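Local coordinates for solute binding protein MsmE (Bacillus subtilis subsp. subtilis str. 168, PDB 4R6H) that binds melibiose, raffinose and stachyose and serves as the solute-binding component of the MelEDC-MsmX ABC transporter that imports these sugars, at residues 94-102 / 374-382; 188-199 / 384-395. All coordinates share one frame; numbering follows the deposited sequence. Where two conformers were deposited one is given.

Contact 1: residues 94-102 / 374-382; sequences THGWGKIRY and FDRLYLPNG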
loop_
_atom_site.group_PDB
_atom_site.type_symbol
_atom_site.label_atom_id
_atom_site.label_comp_id
_atom_site.label_asym_id
_atom_site.label_seq_id
_atom_site.Cartn_x
_atom_site.Cartn_y
_atom_site.Cartn_z
ATOM N N THR A 94 -7.643 -6.277 8.556
ATOM C CA THR A 94 -8.376 -5.094 8.138
ATOM C C THR A 94 -7.818 -4.419 6.868
ATOM O O THR A 94 -8.505 -3.587 6.288
ATOM C CB THR A 94 -8.470 -4.073 9.283
ATOM O OG1 THR A 94 -7.159 -3.710 9.711
ATOM C CG2 THR A 94 -9.197 -4.688 10.474
ATOM N N HIS A 95 -6.590 -4.757 6.485
ATOM C CA HIS A 95 -5.919 -4.349 5.247
ATOM C C HIS A 95 -6.200 -2.940 4.744
ATOM O O HIS A 95 -6.537 -2.754 3.569
ATOM C CB HIS A 95 -6.179 -5.396 4.150
ATOM C CG HIS A 95 -7.606 -5.494 3.687
ATOM N ND1 HIS A 95 -7.999 -5.095 2.422
ATOM C CD2 HIS A 95 -8.697 -6.051 4.254
ATOM C CE1 HIS A 95 -9.285 -5.339 2.270
ATOM N NE2 HIS A 95 -9.730 -5.935 3.360
ATOM N N GLY A 96 -6.055 -1.971 5.629
ATOM C CA GLY A 96 -6.208 -0.540 5.284
ATOM C C GLY A 96 -7.572 0.055 5.473
ATOM O O GLY A 96 -7.771 1.230 5.178
ATOM N N TRP A 97 -8.509 -0.744 5.975
ATOM C CA TRP A 97 -9.889 -0.334 6.169
ATOM C C TRP A 97 -10.342 -0.482 7.624
ATOM O O TRP A 97 -11.543 -0.580 7.868
ATOM C CB TRP A 97 -10.801 -1.165 5.258
ATOM C CG TRP A 97 -10.562 -1.016 3.789
ATOM C CD1 TRP A 97 -9.689 -1.753 3.010
ATOM C CD2 TRP A 97 -11.202 -0.098 2.917
ATOM N NE1 TRP A 97 -9.747 -1.319 1.711
ATOM C CE2 TRP A 97 -10.663 -0.304 1.621
ATOM C CE3 TRP A 97 -12.174 0.883 3.100
ATOM C CZ2 TRP A 97 -11.095 0.428 0.503
ATOM C CZ3 TRP A 97 -12.591 1.623 1.990
ATOM C CH2 TRP A 97 -12.033 1.390 0.716
ATOM N N GLY A 98 -9.392 -0.491 8.554
ATOM C CA GLY A 98 -9.667 -0.750 9.978
ATOM C C GLY A 98 -10.791 0.084 10.585
ATOM O O GLY A 98 -11.759 -0.449 11.150
ATOM N N LYS A 99 -10.706 1.401 10.420
ATOM C CA LYS A 99 -11.686 2.284 11.037
ATOM C C LYS A 99 -12.972 2.324 10.226
ATOM O O LYS A 99 -14.058 2.122 10.759
ATOM C CB LYS A 99 -11.126 3.678 11.192
ATOM C CG LYS A 99 -9.863 3.751 12.019
ATOM C CD LYS A 99 -9.400 5.199 12.026
ATOM C CE LYS A 99 -8.483 5.492 13.176
ATOM N NZ LYS A 99 -8.015 6.908 13.073
ATOM N N ILE A 100 -12.840 2.549 8.924
ATOM C CA ILE A 100 -14.002 2.814 8.069
ATOM C C ILE A 100 -14.923 1.618 7.920
ATOM O O ILE A 100 -16.134 1.750 7.976
ATOM C CB ILE A 100 -13.575 3.292 6.653
ATOM C CG1 ILE A 100 -12.976 4.705 6.750
ATOM C CG2 ILE A 100 -14.753 3.239 5.674
ATOM C CD1 ILE A 100 -12.818 5.426 5.428
ATOM N N ARG A 101 -14.332 0.445 7.722
ATOM C CA ARG A 101 -15.096 -0.748 7.431
ATOM C C ARG A 101 -15.303 -1.609 8.675
ATOM O O ARG A 101 -16.348 -2.233 8.828
ATOM C CB ARG A 101 -14.357 -1.536 6.358
ATOM C CG ARG A 101 -15.095 -2.713 5.779
ATOM C CD ARG A 101 -14.432 -3.259 4.525
ATOM N NE ARG A 101 -14.406 -2.342 3.370
ATOM C CZ ARG A 101 -13.730 -2.542 2.235
ATOM N NH1 ARG A 101 -12.984 -3.636 2.036
ATOM N NH2 ARG A 101 -13.777 -1.638 1.263
ATOM N N TYR A 102 -14.307 -1.657 9.558
ATOM C CA TYR A 102 -14.355 -2.606 10.688
ATOM C C TYR A 102 -14.535 -1.999 12.072
ATOM O O TYR A 102 -14.526 -2.732 13.065
ATOM C CB TYR A 102 -13.106 -3.469 10.662
ATOM C CG TYR A 102 -13.101 -4.409 9.501
ATOM C CD1 TYR A 102 -13.900 -5.554 9.535
ATOM C CD2 TYR A 102 -12.325 -4.203 8.370
ATOM C CE1 TYR A 102 -13.906 -6.445 8.503
ATOM C CE2 TYR A 102 -12.312 -5.117 7.312
ATOM C CZ TYR A 102 -13.130 -6.239 7.391
ATOM O OH TYR A 102 -13.142 -7.184 6.390
ATOM N N PHE A 374 -4.882 6.970 -0.321
ATOM C CA PHE A 374 -5.930 7.973 -0.533
ATOM C C PHE A 374 -7.289 7.308 -0.738
ATOM O O PHE A 374 -8.321 7.757 -0.159
ATOM C CB PHE A 374 -5.546 8.823 -1.754
ATOM C CG PHE A 374 -6.564 9.836 -2.167
ATOM C CD1 PHE A 374 -6.600 11.064 -1.530
ATOM C CD2 PHE A 374 -7.406 9.592 -3.221
ATOM C CE1 PHE A 374 -7.480 12.035 -1.924
ATOM C CE2 PHE A 374 -8.318 10.578 -3.622
ATOM C CZ PHE A 374 -8.334 11.784 -2.968
ATOM N N ASP A 375 -7.350 6.283 -1.579
ATOM C CA ASP A 375 -8.656 5.745 -1.942
ATOM C C ASP A 375 -9.353 5.071 -0.773
ATOM O O ASP A 375 -10.592 5.084 -0.695
ATOM C CB ASP A 375 -8.575 4.788 -3.142
ATOM C CG ASP A 375 -7.930 3.446 -2.798
ATOM O OD1 ASP A 375 -6.766 3.404 -2.343
ATOM O OD2 ASP A 375 -8.615 2.407 -2.961
ATOM N N ARG A 376 -8.575 4.497 0.126
ATOM C CA ARG A 376 -9.130 3.788 1.264
ATOM C C ARG A 376 -9.720 4.725 2.298
ATOM O O ARG A 376 -10.684 4.386 2.973
ATOM C CB ARG A 376 -8.066 2.809 1.838
ATOM C CG ARG A 376 -7.601 1.815 0.778
ATOM C CD ARG A 376 -6.803 0.626 1.332
ATOM N NE ARG A 376 -5.828 0.143 0.339
ATOM C CZ ARG A 376 -4.936 -0.831 0.540
ATOM N NH1 ARG A 376 -4.888 -1.480 1.694
ATOM N NH2 ARG A 376 -4.070 -1.154 -0.426
ATOM N N LEU A 377 -9.217 5.937 2.399
ATOM C CA LEU A 377 -9.737 6.854 3.361
ATOM C C LEU A 377 -10.713 7.889 2.800
ATOM O O LEU A 377 -11.612 8.312 3.509
ATOM C CB LEU A 377 -8.545 7.507 4.094
ATOM C CG LEU A 377 -8.759 8.067 5.506
ATOM C CD1 LEU A 377 -9.108 6.944 6.471
ATOM C CD2 LEU A 377 -7.537 8.817 6.001
ATOM N N TYR A 378 -10.547 8.286 1.528
ATOM C CA TYR A 378 -11.204 9.480 0.983
ATOM C C TYR A 378 -12.199 9.237 -0.144
ATOM O O TYR A 378 -12.942 10.152 -0.485
ATOM C CB TYR A 378 -10.134 10.508 0.571
ATOM C CG TYR A 378 -9.364 11.013 1.753
ATOM C CD1 TYR A 378 -9.983 11.857 2.671
ATOM C CD2 TYR A 378 -8.052 10.640 2.006
ATOM C CE1 TYR A 378 -9.328 12.310 3.800
ATOM C CE2 TYR A 378 -7.374 11.087 3.114
ATOM C CZ TYR A 378 -8.014 11.913 4.035
ATOM O OH TYR A 378 -7.351 12.387 5.154
ATOM N N LEU A 379 -12.234 8.019 -0.713
ATOM C CA LEU A 379 -13.071 7.680 -1.829
ATOM C C LEU A 379 -13.990 6.520 -1.464
ATOM O O LEU A 379 -13.608 5.629 -0.671
ATOM C CB LEU A 379 -12.214 7.282 -3.046
ATOM C CG LEU A 379 -11.314 8.389 -3.598
ATOM C CD1 LEU A 379 -10.587 7.933 -4.807
ATOM C CD2 LEU A 379 -12.088 9.683 -3.883
ATOM N N PRO A 380 -15.178 6.507 -2.064
ATOM C CA PRO A 380 -16.041 5.344 -1.844
ATOM C C PRO A 380 -15.446 4.077 -2.444
ATOM O O PRO A 380 -14.701 4.104 -3.432
ATOM C CB PRO A 380 -17.323 5.726 -2.577
ATOM C CG PRO A 380 -16.918 6.731 -3.604
ATOM C CD PRO A 380 -15.777 7.483 -2.991
ATOM N N ASN A 381 -15.776 2.950 -1.825
ATOM C CA ASN A 381 -15.312 1.679 -2.298
ATOM C C ASN A 381 -15.725 1.469 -3.741
ATOM O O ASN A 381 -16.880 1.724 -4.112
ATOM C CB ASN A 381 -15.904 0.577 -1.398
ATOM C CG ASN A 381 -15.317 -0.790 -1.673
ATOM O OD1 ASN A 381 -14.157 -0.930 -2.061
ATOM N ND2 ASN A 381 -16.118 -1.814 -1.438
ATOM N N GLY A 382 -14.772 1.018 -4.570
ATOM C CA GLY A 382 -14.985 0.871 -5.986
ATOM C C GLY A 382 -14.173 1.854 -6.828
ATOM O O GLY A 382 -14.041 1.663 -8.019
HETATM O O HOH W 1 -9.734 3.140 5.311
#
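Trp97 and Arg376 form the tight part of this contact, which bridges the two lobes of a sugar-binding protein of the bacterial solute-binding protein 1 family, captured here in an open conformation. The chain of Arg376 runs across one face of the indole: its CA stands 4.0 Å from the centroid of the Trp97 six-membered ring, 20° off the normal, a CH-pi contact, and its CD comes within 3.5 Å of Trp97 NE1. Extended from CG to NE, Arg376 carries its guanidinium past the ring to the turn of 94-97, where NH1 gives His95 O a bond of 2.8 Å that is weak because the N-H...O angle is only 121°. The opposite indole face is taken by Arg101 of its own segment, whose NH2 lies 3.2 Å above the ring plane, over its centre, so the ring is sandwiched between two arginine side chains. Arg101 NH2 lies 3.4 Å from Asn381 OD1, at the edge of the guanidinium, while Asn381 ND2 is hydrogen-bonded to Glu76. The other side is looser: exposed Ile100 meets Leu377 through CD1 atoms 4.1 Å apart. Only 414 Å² is buried in all, and a water takes part in joining the backbones. That water donates to both carbonyls, at 2.7 Å from Gly96 O and 2.8 Å from Arg376 O.

Contact 2: residues 188-199 / 384-395; sequences GYDKSSFAQYYD and WDVLGTVGQELA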
loop_
_atom_site.group_PDB
_atom_site.type_symbol
_atom_site.label_atom_id
_atom_site.label_comp_id
_atom_site.label_asym_id
_atom_site.label_seq_id
_atom_site.Cartn_x
_atom_site.Cartn_y
_atom_site.Cartn_z
ATOM N N GLY A 188 1.170 -0.982 -18.209
ATOM C CA GLY A 188 -0.131 -0.420 -18.450
ATOM C C GLY A 188 -1.134 -1.452 -18.941
ATOM O O GLY A 188 -2.326 -1.165 -19.001
ATOM N N TYR A 189 -0.695 -2.656 -19.311
ATOM C CA TYR A 189 -1.638 -3.727 -19.596
ATOM C C TYR A 189 -2.578 -3.960 -18.429
ATOM O O TYR A 189 -3.804 -4.305 -18.608
ATOM C CB TYR A 189 -0.892 -5.025 -19.947
ATOM C CG TYR A 189 -1.802 -6.110 -20.445
ATOM C CD1 TYR A 189 -2.073 -6.206 -21.797
ATOM C CD2 TYR A 189 -2.371 -7.002 -19.573
ATOM C CE1 TYR A 189 -2.910 -7.201 -22.274
ATOM C CE2 TYR A 189 -3.215 -8.027 -20.026
ATOM C CZ TYR A 189 -3.487 -8.098 -21.393
ATOM O OH TYR A 189 -4.323 -9.102 -21.874
ATOM N N ASP A 190 -2.051 -3.814 -17.201
ATOM C CA ASP A 190 -2.812 -3.977 -15.956
ATOM C C ASP A 190 -3.252 -2.578 -15.529
ATOM O O ASP A 190 -2.419 -1.716 -15.232
ATOM C CB ASP A 190 -1.959 -4.627 -14.877
ATOM C CG ASP A 190 -2.728 -4.941 -13.581
ATOM O OD1 ASP A 190 -3.806 -4.359 -13.303
ATOM O OD2 ASP A 190 -2.260 -5.799 -12.794
ATOM N N LYS A 191 -4.558 -2.369 -15.488
ATOM C CA LYS A 191 -5.067 -1.031 -15.134
ATOM C C LYS A 191 -4.609 -0.582 -13.761
ATOM O O LYS A 191 -4.492 0.639 -13.534
ATOM C CB LYS A 191 -6.611 -0.990 -15.215
ATOM C CG LYS A 191 -7.342 -1.822 -14.197
ATOM C CD LYS A 191 -8.845 -1.510 -14.150
ATOM C CE LYS A 191 -9.404 -1.058 -15.493
ATOM N NZ LYS A 191 -10.899 -1.006 -15.532
ATOM N N SER A 192 -4.332 -1.506 -12.856
ATOM C CA SER A 192 -3.941 -1.129 -11.495
ATOM C C SER A 192 -2.604 -0.335 -11.550
ATOM O O SER A 192 -2.267 0.396 -10.600
ATOM C CB SER A 192 -3.838 -2.364 -10.575
ATOM O OG SER A 192 -2.676 -3.059 -10.884
ATOM N N SER A 193 -1.812 -0.496 -12.606
ATOM C CA SER A 193 -0.559 0.285 -12.736
ATOM C C SER A 193 -0.848 1.769 -12.761
ATOM O O SER A 193 -0.095 2.585 -12.202
ATOM C CB SER A 193 0.197 -0.148 -13.992
ATOM O OG SER A 193 0.515 -1.537 -13.857
ATOM N N PHE A 194 -1.902 2.163 -13.466
ATOM C CA PHE A 194 -2.270 3.579 -13.487
ATOM C C PHE A 194 -3.011 3.993 -12.237
ATOM O O PHE A 194 -2.863 5.120 -11.738
ATOM C CB PHE A 194 -3.098 3.917 -14.715
ATOM C CG PHE A 194 -2.373 3.663 -16.005
ATOM C CD1 PHE A 194 -1.274 4.443 -16.338
ATOM C CD2 PHE A 194 -2.770 2.651 -16.883
ATOM C CE1 PHE A 194 -0.592 4.225 -17.519
ATOM C CE2 PHE A 194 -2.095 2.434 -18.063
ATOM C CZ PHE A 194 -0.998 3.204 -18.377
ATOM N N ALA A 195 -3.811 3.090 -11.671
ATOM C CA ALA A 195 -4.449 3.400 -10.431
ATOM C C ALA A 195 -3.438 3.745 -9.356
ATOM O O ALA A 195 -3.666 4.636 -8.519
ATOM C CB ALA A 195 -5.381 2.277 -9.973
ATOM N N GLN A 196 -2.340 3.007 -9.315
ATOM C CA GLN A 196 -1.327 3.250 -8.302
ATOM C C GLN A 196 -0.752 4.683 -8.408
ATOM O O GLN A 196 -0.489 5.353 -7.399
ATOM C CB GLN A 196 -0.200 2.213 -8.420
ATOM C CG GLN A 196 0.823 2.369 -7.323
ATOM C CD GLN A 196 1.818 1.244 -7.174
ATOM O OE1 GLN A 196 1.719 0.212 -7.817
ATOM N NE2 GLN A 196 2.772 1.437 -6.256
ATOM N N TYR A 197 -0.521 5.099 -9.653
ATOM C CA TYR A 197 -0.043 6.457 -9.923
ATOM C C TYR A 197 -1.026 7.494 -9.357
ATOM O O TYR A 197 -0.653 8.426 -8.619
ATOM C CB TYR A 197 0.194 6.641 -11.446
ATOM C CG TYR A 197 0.247 8.081 -11.864
ATOM C CD1 TYR A 197 1.408 8.848 -11.688
ATOM C CD2 TYR A 197 -0.884 8.696 -12.352
ATOM C CE1 TYR A 197 1.418 10.208 -12.024
ATOM C CE2 TYR A 197 -0.889 10.040 -12.674
ATOM C CZ TYR A 197 0.275 10.775 -12.552
ATOM O OH TYR A 197 0.253 12.128 -12.868
ATOM N N TYR A 198 -2.277 7.369 -9.772
ATOM C CA TYR A 198 -3.290 8.318 -9.314
ATOM C C TYR A 198 -3.431 8.308 -7.805
ATOM O O TYR A 198 -3.524 9.361 -7.169
ATOM C CB TYR A 198 -4.622 8.057 -9.963
ATOM C CG TYR A 198 -4.817 8.548 -11.386
ATOM C CD1 TYR A 198 -4.785 9.909 -11.700
ATOM C CD2 TYR A 198 -5.171 7.675 -12.404
ATOM C CE1 TYR A 198 -5.029 10.364 -12.996
ATOM C CE2 TYR A 198 -5.429 8.127 -13.677
ATOM C CZ TYR A 198 -5.386 9.473 -13.967
ATOM O OH TYR A 198 -5.645 9.872 -15.266
ATOM N N ASP A 199 -3.531 7.105 -7.231
ATOM C CA ASP A 199 -3.780 6.969 -5.805
ATOM C C ASP A 199 -2.646 7.568 -4.978
ATOM O O ASP A 199 -2.899 8.343 -4.017
ATOM C CB ASP A 199 -4.004 5.464 -5.480
ATOM C CG ASP A 199 -4.821 5.223 -4.244
ATOM O OD1 ASP A 199 -5.523 6.096 -3.768
ATOM O OD2 ASP A 199 -4.843 4.070 -3.818
ATOM N N TRP A 384 -10.955 2.528 -6.856
ATOM C CA TRP A 384 -9.657 2.006 -7.318
ATOM C C TRP A 384 -9.722 1.538 -8.749
ATOM O O TRP A 384 -8.898 1.885 -9.580
ATOM C CB TRP A 384 -9.164 0.893 -6.397
ATOM C CG TRP A 384 -7.963 0.157 -6.882
ATOM C CD1 TRP A 384 -7.929 -1.056 -7.548
ATOM C CD2 TRP A 384 -6.600 0.587 -6.776
ATOM N NE1 TRP A 384 -6.621 -1.419 -7.807
ATOM C CE2 TRP A 384 -5.786 -0.446 -7.328
ATOM C CE3 TRP A 384 -5.980 1.678 -6.175
ATOM C CZ2 TRP A 384 -4.384 -0.355 -7.363
ATOM C CZ3 TRP A 384 -4.613 1.764 -6.195
ATOM C CH2 TRP A 384 -3.820 0.743 -6.782
ATOM N N ASP A 385 -10.746 0.744 -9.063
ATOM C CA ASP A 385 -10.887 0.244 -10.415
ATOM C C ASP A 385 -11.147 1.387 -11.414
ATOM O O ASP A 385 -10.651 1.347 -12.514
ATOM C CB ASP A 385 -11.990 -0.822 -10.492
ATOM C CG ASP A 385 -11.511 -2.222 -10.068
ATOM O OD1 ASP A 385 -10.294 -2.493 -9.996
ATOM O OD2 ASP A 385 -12.379 -3.076 -9.822
ATOM N N VAL A 386 -11.918 2.386 -10.994
ATOM C CA VAL A 386 -12.239 3.515 -11.843
ATOM C C VAL A 386 -10.960 4.318 -12.137
ATOM O O VAL A 386 -10.715 4.703 -13.260
ATOM C CB VAL A 386 -13.252 4.446 -11.181
ATOM C CG1 VAL A 386 -13.527 5.639 -12.087
ATOM C CG2 VAL A 386 -14.563 3.700 -10.921
ATOM N N LEU A 387 -10.106 4.525 -11.128
ATOM C CA LEU A 387 -8.814 5.239 -11.371
ATOM C C LEU A 387 -7.959 4.486 -12.411
ATOM O O LEU A 387 -7.325 5.073 -13.263
ATOM C CB LEU A 387 -8.057 5.416 -10.044
ATOM C CG LEU A 387 -8.694 6.357 -9.016
ATOM C CD1 LEU A 387 -7.966 6.201 -7.691
ATOM C CD2 LEU A 387 -8.713 7.804 -9.485
ATOM N N GLY A 388 -7.931 3.160 -12.292
ATOM C CA GLY A 388 -7.182 2.350 -13.236
ATOM C C GLY A 388 -7.725 2.468 -14.650
ATOM O O GLY A 388 -6.958 2.691 -15.599
ATOM N N THR A 389 -9.058 2.371 -14.749
ATOM C CA THR A 389 -9.821 2.531 -15.994
ATOM C C THR A 389 -9.455 3.815 -16.714
ATOM O O THR A 389 -9.063 3.805 -17.882
ATOM C CB THR A 389 -11.372 2.556 -15.740
ATOM O OG1 THR A 389 -11.850 1.249 -15.429
ATOM C CG2 THR A 389 -12.126 3.104 -16.902
ATOM N N VAL A 390 -9.579 4.931 -16.022
ATOM C CA VAL A 390 -9.399 6.216 -16.693
ATOM C C VAL A 390 -7.942 6.403 -17.112
ATOM O O VAL A 390 -7.641 6.975 -18.163
ATOM C CB VAL A 390 -9.937 7.424 -15.893
ATOM C CG1 VAL A 390 -11.439 7.263 -15.650
ATOM C CG2 VAL A 390 -9.163 7.692 -14.604
ATOM N N GLY A 391 -7.019 5.910 -16.282
ATOM C CA GLY A 391 -5.634 6.004 -16.657
ATOM C C GLY A 391 -5.301 5.178 -17.876
ATOM O O GLY A 391 -4.564 5.615 -18.753
ATOM N N GLN A 392 -5.886 3.975 -17.972
ATOM C CA GLN A 392 -5.652 3.151 -19.128
ATOM C C GLN A 392 -6.275 3.776 -20.381
ATOM O O GLN A 392 -5.678 3.765 -21.477
ATOM C CB GLN A 392 -6.246 1.769 -18.868
ATOM C CG GLN A 392 -5.541 0.668 -19.578
ATOM C CD GLN A 392 -6.039 -0.678 -19.107
ATOM O OE1 GLN A 392 -7.264 -0.912 -19.016
ATOM N NE2 GLN A 392 -5.112 -1.571 -18.795
ATOM N N GLU A 393 -7.456 4.376 -20.227
ATOM C CA GLU A 393 -8.077 5.064 -21.344
ATOM C C GLU A 393 -7.301 6.323 -21.790
ATOM O O GLU A 393 -7.250 6.661 -22.970
ATOM C CB GLU A 393 -9.546 5.384 -21.019
ATOM C CG GLU A 393 -10.416 4.145 -21.007
ATOM C CD GLU A 393 -11.883 4.481 -21.107
ATOM O OE1 GLU A 393 -12.422 4.922 -20.097
ATOM O OE2 GLU A 393 -12.475 4.264 -22.186
ATOM N N LEU A 394 -6.681 7.011 -20.834
ATOM C CA LEU A 394 -5.815 8.127 -21.156
ATOM C C LEU A 394 -4.627 7.602 -21.959
ATOM O O LEU A 394 -4.323 8.116 -23.049
ATOM C CB LEU A 394 -5.339 8.815 -19.864
ATOM C CG LEU A 394 -4.409 10.019 -20.066
ATOM C CD1 LEU A 394 -4.407 10.779 -18.751
ATOM C CD2 LEU A 394 -2.951 9.679 -20.428
ATOM N N ALA A 395 -3.976 6.547 -21.475
ATOM C CA ALA A 395 -2.762 6.064 -22.132
ATOM C C ALA A 395 -3.061 5.554 -23.531
ATOM O O ALA A 395 -2.203 5.610 -24.430
ATOM C CB ALA A 395 -2.088 4.964 -21.310
#
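Ala195 CB sits over the centre of the Trp384 six-membered ring, 3.6 Å from its centroid and 2° off the normal, a CH-pi contact. Trp384 reaches this place because its CG is anti to the backbone N (chi1 171°), which lays the indole over the Ser192-Asp199 side of the partner helix; Ser192 CB meets the ring obliquely, and Asp199 OD2 lies at its edge, 3.3 Å from Trp384 CZ3, while Asp199 OD1 is hydrogen-bonded to Asp375 N. Next to the indole the backbones themselves close up, with Ala195 CA and Gly388 CA 4.1 Å apart; Gly388, lacking a side chain, lets Lys191 O come within 3.2 Å of its CA. Helices 192-199 and 384-395 cross at 107° with axes 6.9 Å apart, in knobs-into-holes packing within one lobe of the binding protein. Phe194 is a knob among Gly388, Gly391, Gln392 and Ala395, its ring face lying against the Gly391 peptide; Tyr198 fills the hole of Leu387, Val390, Gly391 and Leu394, and its OH is bonded to Ser232. Farther out, Gln392 NE2 donates to Gly188 O at 2.8 Å, almost straight and in the carbonyl plane, holding the loop that precedes helix 192-199. Asp190, in a salt bridge with Lys253, positions the start of that helix: its OD1 accepts from Ser192 N at 2.9 Å, a capping bond from above the carboxylate plane.

How the contacts relate
From the N terminus the chain passes 94-102, then 188-199, before returning late through 374-382 and 384-395, so the segments alternate and the two contacts cross instead of nesting. Contact 1 closes a loop of 271 intervening residues and ties the lobe carrying helix 75-84 to helix 374-378; contact 2 closes one of 184 and fixes helix 383-395 on helix 192-206. Their centres lie 19 Å apart, yet they touch: Asp375 N is 2.9 Å from Asp199 OD1, a probable hydrogen bond, and Asp375 OD2 packs on Trp384 CB. Helices 374-378 and 383-395 are consecutive, which links the interlobe contact directly to the helix crossing.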